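Local coordinates for protein Xaa-Pro dipeptidase (Pyrococcus horikoshii, PDB 1WY2) that probably splits dipeptides that carry a C-terminal proline after a nonpolar residue, as a dimeric two-metal hydrolase of the prolidase family, at residues Y32-A37 with D119-M124; E152-G157 with D207-D212. One frame throughout, in Å; residues are numbered along the deposited sequence.

Contact 1: residues Y32-A37 with D119-M124; sequences YYISGA and DVIRDM
Tyr-33 and Met-124 carry most of this buried contact between helix 28-35 and helix 118-125 of the creatinase/prolidase N-terminal domain. The phenol bridges two helices whose backbones stay well apart, the nearest CA atoms being those of Tyr-33 and Ile-121 at 9.5 Å. With chi1 of Tyr-33 at -173°, CG opposite the backbone N, the ring extends to the last turn of the other helix. There the ring lies obliquely to the methionine, and CE2 of Tyr-33 comes within 3.8 Å of CB of Met-124. The hydroxyl end travels on to the backbone, with OH of Tyr-33 3.3 Å from the carbonyl O of Met-124. Replacing Tyr-33 by an alanine removes the ring and is likely to leave CB of Met-124 without its aromatic neighbour and open a gap between the two helices.

The second apolar touch is looser: the terminal methyls CD1 of Ile-34 and CD1 of Ile-121 approach to 4.4 Å.

Polar bonds run within each segment. Ser-35 OG accepts from the backbone N of Ala-37, closing an ST turn where the helix gives way to Gly-36 with its positive phi. On the other helix, NE and NH2 of Arg-122 both donate to OD1 of Asp-123, reaching it from the same face of the carboxylate; NE of Arg-122 lies 3.1 Å from OD1 of Asp-123. Asp-119 adds a long charge pair, its OD1 lying over one face of the guanidinium.

Lys-7 makes a cation-pi contact with the Tyr-33 ring. Helix 6-17 packs beside both segments, touching Ile-34 through Val-8 and Ile-11 and Met-124 through Lys-10, while Ile-25 of strand 22-25 meets both Ile-34 and Ile-121, so the two helices share a strand of the mixed sheet.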
loop_
_atom_site.group_PDB
_atom_site.type_symbol
_atom_site.label_atom_id
_atom_site.label_comp_id
_atom_site.label_asym_id
_atom_site.label_seq_id
_atom_site.Cartn_x
_atom_site.Cartn_y
_atom_site.Cartn_z
ATOM N N TYR A 32 15.434 -0.171 -2.604
ATOM C CA TYR A 32 16.074 -0.145 -1.293
ATOM C C TYR A 32 17.075 -1.287 -1.167
ATOM O O TYR A 32 18.198 -1.104 -0.686
ATOM C CB TYR A 32 15.034 -0.278 -0.177
ATOM C CG TYR A 32 15.673 -0.380 1.190
ATOM C CD1 TYR A 32 16.270 0.733 1.781
ATOM C CD2 TYR A 32 15.756 -1.604 1.856
ATOM C CE1 TYR A 32 16.939 0.629 2.996
ATOM C CE2 TYR A 32 16.428 -1.718 3.076
ATOM C CZ TYR A 32 17.017 -0.597 3.636
ATOM O OH TYR A 32 17.705 -0.702 4.828
ATOM N N TYR A 33 16.660 -2.472 -1.600
ATOM C CA TYR A 33 17.512 -3.650 -1.515
ATOM C C TYR A 33 18.850 -3.436 -2.212
ATOM O O TYR A 33 19.901 -3.789 -1.687
ATOM C CB TYR A 33 16.813 -4.852 -2.149
ATOM C CG TYR A 33 17.545 -6.162 -1.951
ATOM C CD1 TYR A 33 17.582 -6.781 -0.702
ATOM C CD2 TYR A 33 18.188 -6.792 -3.017
ATOM C CE1 TYR A 33 18.238 -8.000 -0.519
ATOM C CE2 TYR A 33 18.847 -8.008 -2.845
ATOM C CZ TYR A 33 18.868 -8.606 -1.595
ATOM O OH TYR A 33 19.522 -9.805 -1.420
ATOM N N ILE A 34 18.798 -2.840 -3.397
ATOM C CA ILE A 34 19.998 -2.618 -4.194
ATOM C C ILE A 34 20.816 -1.364 -3.864
ATOM O O ILE A 34 22.045 -1.421 -3.853
ATOM C CB ILE A 34 19.627 -2.595 -5.694
ATOM C CG1 ILE A 34 18.996 -3.936 -6.079
ATOM C CG2 ILE A 34 20.860 -2.329 -6.550
ATOM C CD1 ILE A 34 18.365 -3.941 -7.457
ATOM N N SER A 35 20.148 -0.249 -3.579
ATOM C CA SER A 35 20.856 1.006 -3.306
ATOM C C SER A 35 20.868 1.472 -1.854
ATOM O O SER A 35 21.744 2.245 -1.454
ATOM C CB SER A 35 20.261 2.128 -4.158
ATOM O OG SER A 35 19.004 2.533 -3.640
ATOM N N GLY A 36 19.900 1.014 -1.069
ATOM C CA GLY A 36 19.827 1.433 0.321
ATOM C C GLY A 36 19.013 2.710 0.462
ATOM O O GLY A 36 18.791 3.202 1.571
ATOM N N ALA A 37 18.566 3.246 -0.669
ATOM C CA ALA A 37 17.765 4.470 -0.697
ATOM C C ALA A 37 16.269 4.152 -0.691
ATOM O O ALA A 37 15.849 3.090 -1.152
ATOM C CB ALA A 37 18.113 5.286 -1.934
ATOM N N ASP A 119 13.841 -13.409 -11.959
ATOM C CA ASP A 119 14.648 -14.535 -11.481
ATOM C C ASP A 119 15.873 -14.150 -10.652
ATOM O O ASP A 119 16.163 -14.788 -9.633
ATOM C CB ASP A 119 15.105 -15.399 -12.660
ATOM C CG ASP A 119 14.007 -16.308 -13.189
ATOM O OD1 ASP A 119 12.861 -16.228 -12.697
ATOM O OD2 ASP A 119 14.295 -17.106 -14.105
ATOM N N VAL A 120 16.608 -13.130 -11.088
ATOM C CA VAL A 120 17.800 -12.731 -10.348
ATOM C C VAL A 120 17.438 -11.959 -9.085
ATOM O O VAL A 120 18.107 -12.090 -8.061
ATOM C CB VAL A 120 18.788 -11.917 -11.237
ATOM C CG1 VAL A 120 18.182 -10.586 -11.648
ATOM C CG2 VAL A 120 20.106 -11.724 -10.497
ATOM N N ILE A 121 16.371 -11.167 -9.146
ATOM C CA ILE A 121 15.937 -10.422 -7.971
ATOM C C ILE A 121 15.500 -11.446 -6.927
ATOM O O ILE A 121 15.850 -11.345 -5.750
ATOM C CB ILE A 121 14.754 -9.483 -8.299
ATOM C CG1 ILE A 121 15.199 -8.426 -9.317
ATOM C CG2 ILE A 121 14.248 -8.815 -7.024
ATOM C CD1 ILE A 121 16.389 -7.598 -8.872
ATOM N N ARG A 122 14.741 -12.440 -7.372
ATOM C CA ARG A 122 14.267 -13.503 -6.490
ATOM C C ARG A 122 15.429 -14.285 -5.881
ATOM O O ARG A 122 15.487 -14.495 -4.674
ATOM C CB ARG A 122 13.373 -14.476 -7.264
ATOM C CG ARG A 122 12.987 -15.731 -6.485
ATOM C CD ARG A 122 12.531 -16.821 -7.442
ATOM N NE ARG A 122 13.613 -17.207 -8.344
ATOM C CZ ARG A 122 13.468 -18.017 -9.388
ATOM N NH1 ARG A 122 12.278 -18.530 -9.672
ATOM N NH2 ARG A 122 14.516 -18.317 -10.145
ATOM N N ASP A 123 16.354 -14.725 -6.727
ATOM C CA ASP A 123 17.487 -15.501 -6.248
ATOM C C ASP A 123 18.264 -14.795 -5.141
ATOM O O ASP A 123 18.802 -15.447 -4.249
ATOM C CB ASP A 123 18.412 -15.867 -7.416
ATOM C CG ASP A 123 17.827 -16.957 -8.308
ATOM O OD1 ASP A 123 16.718 -17.453 -8.007
ATOM O OD2 ASP A 123 18.473 -17.322 -9.312
ATOM N N MET A 124 18.320 -13.468 -5.195
ATOM C CA MET A 124 19.018 -12.709 -4.165
ATOM C C MET A 124 18.176 -12.538 -2.903
ATOM O O MET A 124 18.605 -12.906 -1.809
ATOM C CB MET A 124 19.412 -11.323 -4.681
ATOM C CG MET A 124 20.481 -11.328 -5.762
ATOM S SD MET A 124 21.085 -9.656 -6.091
ATOM C CE MET A 124 19.674 -8.962 -6.963
#

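Contact 2: residues E152-G157 with D207-D212. With ZN (zinc ion), chain D.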
loop_
_atom_site.group_PDB
_atom_site.type_symbol
_atom_site.label_atom_id
_atom_site.label_comp_id
_atom_site.label_asym_id
_atom_site.label_seq_id
_atom_site.Cartn_x
_atom_site.Cartn_y
_atom_site.Cartn_z
ATOM N N GLU A 152 -4.721 -9.921 25.845
ATOM C CA GLU A 152 -5.064 -9.290 27.113
ATOM C C GLU A 152 -6.190 -8.268 26.948
ATOM O O GLU A 152 -6.999 -8.069 27.856
ATOM C CB GLU A 152 -3.825 -8.606 27.697
ATOM C CG GLU A 152 -3.938 -8.223 29.164
ATOM C CD GLU A 152 -4.108 -9.430 30.067
ATOM O OE1 GLU A 152 -3.390 -10.433 29.861
ATOM O OE2 GLU A 152 -4.953 -9.374 30.986
ATOM N N GLU A 153 -6.242 -7.631 25.782
ATOM C CA GLU A 153 -7.248 -6.613 25.499
ATOM C C GLU A 153 -8.589 -7.182 25.055
ATOM O O GLU A 153 -9.629 -6.539 25.215
ATOM C CB GLU A 153 -6.730 -5.661 24.421
ATOM C CG GLU A 153 -7.682 -4.529 24.078
ATOM C CD GLU A 153 -7.958 -3.623 25.262
ATOM O OE1 GLU A 153 -6.985 -3.141 25.876
ATOM O OE2 GLU A 153 -9.146 -3.390 25.573
ATOM N N ILE A 154 -8.566 -8.384 24.497
ATOM C CA ILE A 154 -9.786 -9.013 24.018
ATOM C C ILE A 154 -10.660 -9.562 25.141
ATOM O O ILE A 154 -10.244 -10.427 25.913
ATOM C CB ILE A 154 -9.453 -10.140 23.017
ATOM C CG1 ILE A 154 -8.933 -9.520 21.717
ATOM C CG2 ILE A 154 -10.682 -11.002 22.760
ATOM C CD1 ILE A 154 -8.353 -10.519 20.741
ATOM N N THR A 155 -11.875 -9.031 25.221
ATOM C CA THR A 155 -12.858 -9.444 26.215
ATOM C C THR A 155 -14.234 -9.162 25.626
ATOM O O THR A 155 -14.364 -8.371 24.691
ATOM C CB THR A 155 -12.718 -8.647 27.534
ATOM O OG1 THR A 155 -12.840 -7.247 27.260
ATOM C CG2 THR A 155 -11.373 -8.919 28.188
ATOM N N GLU A 156 -15.262 -9.809 26.163
ATOM C CA GLU A 156 -16.611 -9.595 25.661
ATOM C C GLU A 156 -16.948 -8.109 25.721
ATOM O O GLU A 156 -16.649 -7.436 26.709
ATOM C CB GLU A 156 -17.613 -10.407 26.488
ATOM C CG GLU A 156 -17.619 -10.071 27.969
ATOM C CD GLU A 156 -18.163 -11.206 28.818
ATOM O OE1 GLU A 156 -17.521 -12.277 28.850
ATOM O OE2 GLU A 156 -19.226 -11.032 29.448
ATOM N N GLY A 157 -17.552 -7.598 24.652
ATOM C CA GLY A 157 -17.928 -6.195 24.604
ATOM C C GLY A 157 -16.979 -5.309 23.816
ATOM O O GLY A 157 -17.380 -4.264 23.302
ATOM N N ASP A 207 -16.791 -16.560 21.587
ATOM C CA ASP A 207 -16.272 -16.252 20.256
ATOM C C ASP A 207 -14.873 -16.790 19.989
ATOM O O ASP A 207 -13.999 -16.715 20.850
ATOM C CB ASP A 207 -16.185 -14.733 20.054
ATOM C CG ASP A 207 -17.445 -14.129 19.481
ATOM O OD1 ASP A 207 -18.453 -14.849 19.322
ATOM O OD2 ASP A 207 -17.414 -12.910 19.189
ATOM N N LEU A 208 -14.670 -17.335 18.794
ATOM C CA LEU A 208 -13.337 -17.752 18.379
ATOM C C LEU A 208 -12.828 -16.405 17.871
ATOM O O LEU A 208 -13.595 -15.651 17.267
ATOM C CB LEU A 208 -13.393 -18.725 17.197
ATOM C CG LEU A 208 -13.347 -20.227 17.480
ATOM C CD1 LEU A 208 -13.740 -20.991 16.230
ATOM C CD2 LEU A 208 -11.946 -20.622 17.937
ATOM N N VAL A 209 -11.566 -16.082 18.123
ATOM C CA VAL A 209 -11.023 -14.814 17.646
ATOM C C VAL A 209 -9.673 -15.063 16.993
ATOM O O VAL A 209 -8.739 -15.544 17.638
ATOM C CB VAL A 209 -10.832 -13.793 18.793
ATOM C CG1 VAL A 209 -10.439 -12.429 18.211
ATOM C CG2 VAL A 209 -12.113 -13.674 19.613
ATOM N N VAL A 210 -9.588 -14.757 15.704
ATOM C CA VAL A 210 -8.348 -14.927 14.959
ATOM C C VAL A 210 -7.622 -13.585 14.991
ATOM O O VAL A 210 -8.209 -12.548 14.675
ATOM C CB VAL A 210 -8.626 -15.337 13.490
ATOM C CG1 VAL A 210 -7.312 -15.443 12.712
ATOM C CG2 VAL A 210 -9.363 -16.669 13.455
ATOM N N ILE A 211 -6.355 -13.619 15.392
ATOM C CA ILE A 211 -5.518 -12.424 15.490
ATOM C C ILE A 211 -4.335 -12.594 14.541
ATOM O O ILE A 211 -3.426 -13.376 14.812
ATOM C CB ILE A 211 -4.985 -12.257 16.932
ATOM C CG1 ILE A 211 -6.156 -12.268 17.922
ATOM C CG2 ILE A 211 -4.195 -10.955 17.056
ATOM C CD1 ILE A 211 -5.740 -12.529 19.361
ATOM N N ASP A 212 -4.355 -11.866 13.429
ATOM C CA ASP A 212 -3.292 -11.940 12.425
ATOM C C ASP A 212 -2.736 -10.526 12.268
ATOM O O ASP A 212 -3.446 -9.609 11.853
ATOM C CB ASP A 212 -3.874 -12.441 11.094
ATOM C CG ASP A 212 -2.809 -12.860 10.090
ATOM O OD1 ASP A 212 -1.644 -12.422 10.202
ATOM O OD2 ASP A 212 -3.154 -13.624 9.164
HETATM ZN ZN ZN D . -0.513 -13.414 8.871
#
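Ile-154 meets Val-209 and Ile-211 in the metallopeptidase M24 domain, the pita-bread fold of this family, where Ile-154, the first residue beyond helix 130-153, packs on strand 208-217. The contact is apolar and buried, and one methyl group does nearly all of it. CD1 of Ile-154 lies 3.6 Å from CD1 of Ile-211, and the two isoleucines meet end to end. The same methyl also comes within 3.8 Å of CG1 of Val-209, but here the Val-209 and Ile-154 side chains pass alongside, running opposite ways. An extended chain (chi2 170°) carries the Ile-154 methyl far enough from its own backbone to touch both residues. The backbones themselves stay apart, the nearest CA atoms, those of Ile-154 and Val-209, being 8.7 Å from each other. Val-209 and Ile-211, two positions apart on the strand, both point toward Ile-154, whereas Val-210 between them points away from it.

Salt bridges tie Glu-156 to Arg-205 and Asp-207 to Lys-201, while backbone hydrogen bonds join Val-209 to Ile-228 and Val-210 to Ala-186, so the strand is held by neighbours along each of its edges.

Asp-212, next to Ile-211 on the strand, binds a zinc ion in this structure, at a position assigned to cobalt in the enzyme, and Asp-223 and Glu-330 share the ion. OD2 of Asp-212 forms a salt bridge with Arg-328, a second-shell charge that probably helps fix the rotation of the carboxylate. With CG of Asp-212 anti to its backbone N (chi1 -167°), the carboxylate is carried to the ion, and OD1 of Asp-212 stands 2.0 Å from the zinc.

Contacts 1 and 2 belong to different domains, the first to the creatinase/prolidase N-terminal region and the second to the M24 metallopeptidase region. Their centres are 39 Å apart, on opposite sides of the centre of the chain, and their nearest atoms remain about 22 Å from each other. They follow in series along the sequence: helix 118-125 of contact 1 is succeeded directly by helix 130-153, whose far end enters contact 2. Only contact 2 reaches the metal centre, through Asp-212; the other zinc ion lies about 12 Å from the side chain of Ile-211. Contact 1 is packing away from the annotated metal sites.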